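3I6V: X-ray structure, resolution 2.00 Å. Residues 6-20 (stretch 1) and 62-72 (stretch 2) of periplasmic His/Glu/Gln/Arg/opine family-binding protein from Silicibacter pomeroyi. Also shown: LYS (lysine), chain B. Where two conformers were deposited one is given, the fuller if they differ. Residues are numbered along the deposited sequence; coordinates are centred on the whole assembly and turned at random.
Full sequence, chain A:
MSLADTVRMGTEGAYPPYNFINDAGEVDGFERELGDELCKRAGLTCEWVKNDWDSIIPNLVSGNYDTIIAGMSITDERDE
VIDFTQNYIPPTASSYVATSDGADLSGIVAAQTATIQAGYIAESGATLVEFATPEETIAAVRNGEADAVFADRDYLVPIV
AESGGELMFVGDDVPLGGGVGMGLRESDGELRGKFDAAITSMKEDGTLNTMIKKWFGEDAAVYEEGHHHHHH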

ATOM      1  N   THR A   6       0.448 -20.362  14.487  1.00 37.51           N
ATOM      2  CA  THR A   6      -0.001 -19.881  13.154  1.00 37.73           C
ATOM      3  C   THR A   6      -0.218 -18.386  13.238  1.00 35.81           C
ATOM      4  O   THR A   6      -0.970 -17.901  14.101  1.00 38.11           O
ATOM      5  CB  THR A   6      -1.334 -20.531  12.716  1.00 38.24           C
ATOM      6  OG1 THR A   6      -1.240 -21.947  12.880  1.00 42.82           O
ATOM      7  CG2 THR A   6      -1.645 -20.246  11.248  1.00 38.99           C
ATOM      8  N   VAL A   7       0.413 -17.653  12.333  1.00 33.36           N
ATOM      9  CA  VAL A   7       0.228 -16.207  12.285  0.50 31.48           C
ATOM     10  C   VAL A   7      -0.796 -15.862  11.205  1.00 30.88           C
ATOM     11  O   VAL A   7      -0.676 -16.278  10.052  1.00 31.34           O
ATOM     12  CB  VAL A   7       1.559 -15.436  12.073  0.50 31.48           C
ATOM     13  CG1 VAL A   7       2.227 -15.834  10.776  0.50 29.38           C
ATOM     14  CG2 VAL A   7       1.323 -13.919  12.116  0.50 30.46           C
ATOM     15  N   ARG A   8      -1.813 -15.111  11.587  1.00 29.11           N
ATOM     16  CA  ARG A   8      -2.811 -14.668  10.635  1.00 27.30           C
ATOM     17  C   ARG A   8      -2.326 -13.345   9.988  1.00 26.35           C
ATOM     18  O   ARG A   8      -2.175 -12.321  10.677  1.00 26.00           O
ATOM     19  CB  ARG A   8      -4.148 -14.539  11.350  1.00 27.63           C
ATOM     20  CG  ARG A   8      -4.796 -15.940  11.702  1.00 29.53           C
ATOM     21  CD  ARG A   8      -5.956 -15.726  12.673  1.00 33.30           C
ATOM     22  NE  ARG A   8      -5.412 -14.957  13.802  1.00 39.39           N
ATOM     23  CZ  ARG A   8      -6.123 -14.283  14.703  1.00 41.26           C
ATOM     24  NH1 ARG A   8      -5.487 -13.600  15.650  1.00 39.95           N
ATOM     25  NH2 ARG A   8      -7.456 -14.289  14.660  1.00 41.18           N
ATOM     26  N   MET A   9      -1.994 -13.414   8.702  1.00 24.19           N
ATOM     27  CA  MET A   9      -1.486 -12.271   7.944  1.00 24.32           C
ATOM     28  C   MET A   9      -2.668 -11.533   7.321  1.00 23.73           C
ATOM     29  O   MET A   9      -3.365 -12.099   6.468  1.00 23.81           O
ATOM     30  CB  MET A   9      -0.489 -12.741   6.865  1.00 23.66           C
ATOM     31  CG  MET A   9       0.670 -13.593   7.450  1.00 25.37           C
ATOM     32  SD  MET A   9       2.041 -12.686   8.252  1.00 17.90           S
ATOM     33  CE  MET A   9       2.809 -12.019   6.837  1.00 22.06           C
ATOM     34  N   GLY A  10      -2.916 -10.300   7.767  1.00 22.29           N
ATOM     35  CA  GLY A  10      -4.024  -9.492   7.256  1.00 22.34           C
ATOM     36  C   GLY A  10      -3.606  -8.594   6.087  1.00 23.38           C
ATOM     37  O   GLY A  10      -2.585  -7.894   6.158  1.00 22.20           O
ATOM     38  N   THR A  11      -4.409  -8.596   5.019  1.00 22.99           N
ATOM     39  CA  THR A  11      -4.181  -7.756   3.869  1.00 23.03           C
ATOM     40  C   THR A  11      -5.511  -7.269   3.302  1.00 24.45           C
ATOM     41  O   THR A  11      -6.597  -7.797   3.672  1.00 24.38           O
ATOM     42  CB  THR A  11      -3.285  -8.443   2.800  1.00 23.86           C
ATOM     43  OG1 THR A  11      -2.796  -7.452   1.884  1.00 24.82           O
ATOM     44  CG2 THR A  11      -4.024  -9.566   2.021  1.00 22.15           C
ATOM     45  N   GLU A  12      -5.426  -6.251   2.434  1.00 23.11           N
ATOM     46  CA  GLU A  12      -6.607  -5.640   1.852  1.00 24.21           C
ATOM     47  C   GLU A  12      -7.185  -6.511   0.705  1.00 24.16           C
ATOM     48  O   GLU A  12      -8.387  -6.593   0.557  1.00 23.70           O
ATOM     49  CB  GLU A  12      -6.273  -4.252   1.304  1.00 23.50           C
ATOM     50  CG  GLU A  12      -7.469  -3.455   0.830  1.00 23.24           C
ATOM     51  CD  GLU A  12      -7.105  -2.060   0.256  1.00 25.05           C
ATOM     52  OE1 GLU A  12      -5.904  -1.743   0.052  1.00 26.02           O
ATOM     53  OE2 GLU A  12      -8.039  -1.284  -0.012  1.00 25.33           O
ATOM     54  N   GLY A  13      -6.317  -7.089  -0.118  1.00 24.20           N
ATOM     55  CA  GLY A  13      -6.775  -7.914  -1.246  1.00 24.81           C
ATOM     56  C   GLY A  13      -7.379  -7.100  -2.385  1.00 25.49           C
ATOM     57  O   GLY A  13      -8.171  -7.620  -3.185  1.00 25.99           O
ATOM     58  N   ALA A  14      -6.994  -5.833  -2.488  1.00 24.74           N
ATOM     59  CA  ALA A  14      -7.564  -4.947  -3.497  1.00 24.78           C
ATOM     60  C   ALA A  14      -6.596  -3.863  -3.927  1.00 23.90           C
ATOM     61  O   ALA A  14      -7.002  -2.772  -4.307  1.00 24.01           O
ATOM     62  CB  ALA A  14      -8.905  -4.342  -2.991  1.00 24.32           C
ATOM     63  N   TYR A  15      -5.307  -4.166  -3.904  1.00 23.26           N
ATOM     64  CA  TYR A  15      -4.327  -3.103  -4.105  1.00 22.55           C
ATOM     65  C   TYR A  15      -3.176  -3.602  -4.964  1.00 22.87           C
ATOM     66  O   TYR A  15      -2.036  -3.685  -4.487  1.00 21.45           O
ATOM     67  CB  TYR A  15      -3.840  -2.610  -2.716  1.00 22.63           C
ATOM     68  CG  TYR A  15      -3.011  -1.345  -2.721  1.00 22.77           C
ATOM     69  CD1 TYR A  15      -3.336  -0.258  -3.572  1.00 22.70           C
ATOM     70  CD2 TYR A  15      -1.906  -1.221  -1.866  1.00 21.12           C
ATOM     71  CE1 TYR A  15      -2.578   0.943  -3.553  1.00 23.86           C
ATOM     72  CE2 TYR A  15      -1.137  -0.022  -1.843  1.00 22.41           C
ATOM     73  CZ  TYR A  15      -1.480   1.039  -2.701  1.00 24.28           C
ATOM     74  OH  TYR A  15      -0.749   2.189  -2.684  1.00 23.98           O
ATOM     75  N   PRO A  16      -3.469  -3.967  -6.251  1.00 23.04           N
ATOM     76  CA  PRO A  16      -2.393  -4.523  -7.081  1.00 22.78           C
ATOM     77  C   PRO A  16      -1.338  -3.453  -7.439  1.00 23.28           C
ATOM     78  O   PRO A  16      -1.657  -2.263  -7.594  1.00 23.18           O
ATOM     79  CB  PRO A  16      -3.145  -5.036  -8.350  1.00 23.50           C
ATOM     80  CG  PRO A  16      -4.388  -4.201  -8.407  1.00 24.62           C
ATOM     81  CD  PRO A  16      -4.771  -3.936  -6.956  1.00 21.76           C
ATOM     82  N   PRO A  17      -0.076  -3.845  -7.562  1.00 22.76           N
ATOM     83  CA  PRO A  17       0.472  -5.159  -7.474  1.00 24.00           C
ATOM     84  C   PRO A  17       0.937  -5.544  -6.047  1.00 23.83           C
ATOM     85  O   PRO A  17       1.499  -6.630  -5.879  1.00 23.38           O
ATOM     86  CB  PRO A  17       1.669  -5.076  -8.441  1.00 24.30           C
ATOM     87  CG  PRO A  17       2.115  -3.680  -8.359  1.00 24.18           C
ATOM     88  CD  PRO A  17       0.948  -2.852  -7.927  1.00 24.39           C
ATOM     89  N   TYR A  18       0.718  -4.675  -5.048  1.00 23.11           N
ATOM     90  CA  TYR A  18       1.085  -5.020  -3.663  1.00 23.80           C
ATOM     91  C   TYR A  18       0.349  -6.271  -3.178  1.00 23.83           C
ATOM     92  O   TYR A  18       0.969  -7.241  -2.723  1.00 24.86           O
ATOM     93  CB  TYR A  18       0.716  -3.863  -2.708  1.00 23.14           C
ATOM     94  CG  TYR A  18       1.422  -2.571  -3.000  1.00 23.30           C
ATOM     95  CD1 TYR A  18       0.863  -1.636  -3.881  1.00 25.00           C
ATOM     96  CD2 TYR A  18       2.644  -2.270  -2.388  1.00 24.58           C
ATOM     97  CE1 TYR A  18       1.516  -0.402  -4.160  1.00 25.57           C
ATOM     98  CE2 TYR A  18       3.322  -1.032  -2.645  1.00 25.31           C
ATOM     99  CZ  TYR A  18       2.740  -0.112  -3.516  1.00 29.44           C
ATOM    100  OH  TYR A  18       3.373   1.091  -3.772  1.00 26.99           O
ATOM    101  N   ASN A  19      -0.978  -6.209  -3.238  1.00 24.42           N
ATOM    102  CA  ASN A  19      -1.834  -7.310  -2.828  1.00 25.01           C
ATOM    103  C   ASN A  19      -3.162  -7.341  -3.635  1.00 25.69           C
ATOM    104  O   ASN A  19      -3.678  -6.295  -4.065  1.00 25.12           O
ATOM    105  CB  ASN A  19      -2.116  -7.267  -1.318  1.00 25.17           C
ATOM    106  CG  ASN A  19      -2.862  -6.012  -0.895  1.00 26.10           C
ATOM    107  OD1 ASN A  19      -4.106  -5.946  -0.992  1.00 27.88           O
ATOM    108  ND2 ASN A  19      -2.121  -5.013  -0.397  1.00 22.60           N
ATOM    109  N   PHE A  20      -3.694  -8.541  -3.852  1.00 25.10           N
ATOM    110  CA  PHE A  20      -4.984  -8.685  -4.571  1.00 26.25           C
ATOM    111  C   PHE A  20      -5.513 -10.108  -4.384  1.00 26.34           C
ATOM    112  O   PHE A  20      -4.763 -10.974  -3.940  1.00 27.56           O
ATOM    113  CB  PHE A  20      -4.884  -8.243  -6.061  1.00 24.89           C
ATOM    114  CG  PHE A  20      -3.931  -9.059  -6.904  1.00 26.50           C
ATOM    115  CD1 PHE A  20      -2.590  -8.721  -6.989  1.00 27.47           C
ATOM    116  CD2 PHE A  20      -4.399 -10.135  -7.674  1.00 29.82           C
ATOM    117  CE1 PHE A  20      -1.704  -9.475  -7.770  1.00 28.25           C
ATOM    118  CE2 PHE A  20      -3.538 -10.887  -8.477  1.00 30.08           C
ATOM    119  CZ  PHE A  20      -2.182 -10.569  -8.528  1.00 31.30           C
ATOM    120  N   SER A  62      -8.401  -5.638  17.444  1.00 26.47           N
ATOM    121  CA  SER A  62      -9.409  -6.494  18.083  0.50 27.26           C
ATOM    122  C   SER A  62      -9.053  -7.975  17.998  1.00 28.03           C
ATOM    123  O   SER A  62      -9.774  -8.827  18.533  1.00 27.74           O
ATOM    124  CB  SER A  62     -10.803  -6.263  17.470  0.50 27.35           C
ATOM    125  OG  SER A  62     -11.145  -4.891  17.496  0.50 26.99           O
ATOM    126  N   GLY A  63      -7.957  -8.289  17.295  1.00 27.83           N
ATOM    127  CA  GLY A  63      -7.475  -9.652  17.252  1.00 27.70           C
ATOM    128  C   GLY A  63      -8.027 -10.534  16.146  1.00 28.09           C
ATOM    129  O   GLY A  63      -7.884 -11.746  16.236  1.00 27.32           O
ATOM    130  N   ASN A  64      -8.613  -9.950  15.091  1.00 28.20           N
ATOM    131  CA  ASN A  64      -9.055 -10.732  13.920  1.00 28.08           C
ATOM    132  C   ASN A  64      -7.929 -11.386  13.130  1.00 27.19           C
ATOM    133  O   ASN A  64      -8.144 -12.393  12.432  1.00 26.67           O
ATOM    134  CB  ASN A  64      -9.887  -9.892  12.949  1.00 29.35           C
ATOM    135  CG  ASN A  64     -11.213  -9.426  13.541  1.00 32.74           C
ATOM    136  OD1 ASN A  64     -11.415  -9.438  14.752  1.00 34.05           O
ATOM    137  ND2 ASN A  64     -12.112  -8.972  12.667  1.00 34.81           N
ATOM    138  N   TYR A  65      -6.734 -10.795  13.201  1.00 24.64           N
ATOM    139  CA  TYR A  65      -5.539 -11.343  12.576  1.00 23.30           C
ATOM    140  C   TYR A  65      -4.365 -10.712  13.328  1.00 23.35           C
ATOM    141  O   TYR A  65      -4.584  -9.933  14.271  1.00 23.31           O
ATOM    142  CB  TYR A  65      -5.465 -11.040  11.055  1.00 23.00           C
ATOM    143  CG  TYR A  65      -6.046  -9.700  10.713  1.00 23.07           C
ATOM    144  CD1 TYR A  65      -7.413  -9.567  10.447  1.00 23.27           C
ATOM    145  CD2 TYR A  65      -5.247  -8.541  10.702  1.00 21.32           C
ATOM    146  CE1 TYR A  65      -7.983  -8.324  10.167  1.00 22.08           C
ATOM    147  CE2 TYR A  65      -5.817  -7.267  10.410  1.00 20.48           C
ATOM    148  CZ  TYR A  65      -7.177  -7.176  10.150  1.00 19.92           C
ATOM    149  OH  TYR A  65      -7.784  -5.976   9.875  1.00 20.72           O
ATOM    150  N   ASP A  66      -3.143 -11.031  12.911  1.00 22.54           N
ATOM    151  CA  ASP A  66      -1.973 -10.674  13.719  1.00 22.53           C
ATOM    152  C   ASP A  66      -1.014  -9.683  13.094  1.00 21.67           C
ATOM    153  O   ASP A  66      -0.154  -9.146  13.806  1.00 22.86           O
ATOM    154  CB  ASP A  66      -1.206 -11.939  14.126  1.00 22.78           C
ATOM    155  CG  ASP A  66      -2.117 -12.962  14.801  1.00 23.93           C
ATOM    156  OD1 ASP A  66      -2.812 -12.604  15.778  1.00 26.92           O
ATOM    157  OD2 ASP A  66      -2.184 -14.107  14.304  1.00 25.37           O
ATOM    158  N   THR A  67      -1.101  -9.479  11.789  1.00 19.63           N
ATOM    159  CA  THR A  67      -0.253  -8.495  11.127  1.00 20.32           C
ATOM    160  C   THR A  67      -1.044  -7.750  10.061  1.00 20.25           C
ATOM    161  O   THR A  67      -2.083  -8.253   9.580  1.00 20.37           O
ATOM    162  CB  THR A  67       0.977  -9.135  10.420  1.00 20.62           C
ATOM    163  OG1 THR A  67       0.527  -9.827   9.237  1.00 23.01           O
ATOM    164  CG2 THR A  67       1.721 -10.113  11.319  1.00 19.81           C
ATOM    165  N   ILE A  68      -0.566  -6.566   9.690  1.00 19.40           N
ATOM    166  CA  ILE A  68      -1.053  -5.892   8.481  1.00 20.42           C
ATOM    167  C   ILE A  68       0.095  -5.848   7.487  1.00 20.82           C
ATOM    168  O   ILE A  68       1.152  -5.324   7.817  1.00 19.96           O
ATOM    169  CB  ILE A  68      -1.552  -4.469   8.782  1.00 19.53           C
ATOM    170  CG1 ILE A  68      -2.780  -4.530   9.694  1.00 20.47           C
ATOM    171  CG2 ILE A  68      -1.885  -3.708   7.477  1.00 20.96           C
ATOM    172  CD1 ILE A  68      -3.197  -3.136  10.219  1.00 20.40           C
ATOM    173  N   ILE A  69      -0.086  -6.453   6.310  1.00 20.74           N
ATOM    174  CA  ILE A  69       0.899  -6.356   5.252  1.00 21.74           C
ATOM    175  C   ILE A  69       0.081  -5.985   4.001  1.00 22.99           C
ATOM    176  O   ILE A  69      -0.524  -6.849   3.349  1.00 23.02           O
ATOM    177  CB  ILE A  69       1.744  -7.654   5.119  1.00 22.42           C
ATOM    178  CG1 ILE A  69       2.840  -7.515   4.052  1.00 22.99           C
ATOM    179  CG2 ILE A  69       0.840  -8.925   4.922  1.00 24.12           C
ATOM    180  CD1 ILE A  69       3.786  -8.767   3.984  1.00 25.07           C
ATOM    181  N   ALA A  70      -0.016  -4.684   3.737  1.00 22.02           N
ATOM    182  CA  ALA A  70      -1.086  -4.152   2.884  1.00 21.80           C
ATOM    183  C   ALA A  70      -0.693  -2.785   2.339  1.00 22.19           C
ATOM    184  O   ALA A  70      -1.499  -1.847   2.350  1.00 24.27           O
ATOM    185  CB  ALA A  70      -2.428  -4.048   3.701  1.00 20.66           C
ATOM    186  N   GLY A  71       0.550  -2.668   1.878  1.00 21.91           N
ATOM    187  CA  GLY A  71       1.077  -1.401   1.324  1.00 21.83           C
ATOM    188  C   GLY A  71       0.929  -0.193   2.247  1.00 21.04           C
ATOM    189  O   GLY A  71       0.769   0.925   1.770  1.00 21.54           O
ATOM    190  N   MET A  72       0.999  -0.421   3.561  1.00 20.46           N
ATOM    191  CA  MET A  72       0.708   0.629   4.573  1.00 19.82           C
ATOM    192  C   MET A  72       2.010   1.374   4.898  1.00 19.58           C
ATOM    193  O   MET A  72       2.952   0.746   5.369  1.00 19.55           O
ATOM    194  CB  MET A  72       0.168   0.004   5.872  1.00 18.15           C
ATOM    195  CG  MET A  72      -0.274   1.049   6.996  1.00 18.14           C
ATOM    196  SD  MET A  72      -1.056   0.315   8.444  1.00 10.30           S
ATOM    197  CE  MET A  72      -2.711   0.197   7.814  1.00 24.43           C
TER
HETATM  198  N   LYS B   1       0.900   3.883   1.447  1.00 19.25           N
HETATM  199  CA  LYS B   1      -0.319   4.748   1.578  1.00 19.15           C
HETATM  200  C   LYS B   1      -0.794   4.804   3.013  1.00 19.85           C
HETATM  201  O   LYS B   1      -0.266   4.053   3.844  1.00 20.69           O
HETATM  202  CB  LYS B   1      -1.455   4.225   0.664  1.00 18.75           C
HETATM  203  CG  LYS B   1      -2.033   2.866   1.061  1.00 17.98           C
HETATM  204  CD  LYS B   1      -3.113   2.419   0.016  1.00 20.74           C
HETATM  205  CE  LYS B   1      -3.817   1.065   0.399  1.00 20.73           C
HETATM  206  NZ  LYS B   1      -4.787   0.632  -0.731  1.00 20.25           N
HETATM  207  OXT LYS B   1      -1.726   5.587   3.356  1.00 20.47           O
HETATM  208  O   HOH W   1      -3.440  -2.674   0.626  1.00 25.14           O
HETATM  209  O   HOH W   2       1.345   2.094  -0.806  1.00 21.25           O

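Two segments distant in sequence can be joined by a short parallel β ladder, with side chains finishing what the backbone begins; this binding protein offers a compact example. Residues 7-11 form a strand, and beside it runs a second, beginning at Thr67. Met9 pairs with Thr67 and Gly10 with Ile68, their CA atoms 5.1 and 4.8 Å apart. As is usual in parallel pairing, the bonds alternate in direction: Thr67 N donates to Arg8 O (3.2 Å), Gly10 N to Thr67 O (2.9 Å), and Ile69 N to Gly10 O (2.9 Å). Ile68 CA adds a CA-H...O contact to Gly10 O at 3.4 Å. Arg8 O also accepts from Asp66 N at 2.8 Å, so one carbonyl receives two successive amides where the second segment enters the ladder.

At this end Arg8 and Asp66 are knitted together through both backbone and side chain. Asp66 OD2 accepts a nearly straight hydrogen bond from Arg8 N (2.9 Å, 172°) and a weak one from Arg8 NE (3.4 Å), while Asp66 OD1 meets Arg8 NH1 at 2.9 Å in a salt bridge. The carboxylate thus serves a main-chain amide and balances the guanidinium charge at once. The guanidinium also reaches the turn that follows a helix, where Arg8 NH2 donates to Gly63 O at 3.0 Å. Gly63 has positive phi in a Schellman motif, and a CB there would jam against the preceding carbonyl oxygen.

The two faces of the ladder differ in character. On that of Met9 and Thr67, Met9 SD lies 3.4 Å from Thr67 OG1, and Met9 CE reaches Ile69 CG2 at 4.1 Å, an apolar contact. On the other, Gly10 leaves room for an aromatic ring: its CA sits 4.2 Å from the centroid of the Tyr65 ring in an off-centre CH-pi contact. An ideal CB on Gly10 would fall 2.4 Å from Tyr65 CD2, a clash.

Beyond the ladder, Thr11 OG1 donates to Ile69 O at 2.8 Å, and a water extends the connection by donating to Glu12 OE1 (2.7 Å) and, weakly, to Ala70 O (2.7 Å), while accepting from Asn19 ND2 (2.9 Å). Gly71 lets the chain pass close to Tyr15, since an ideal CB would lie 2.6 Å from Tyr15 CE2. Both segments then contribute to ligand recognition: lysine NZ donates to Glu12 OE1 at 2.7 Å and lies over one face of the Tyr15 ring, and lysine N donates to Gly71 O at 3.0 Å.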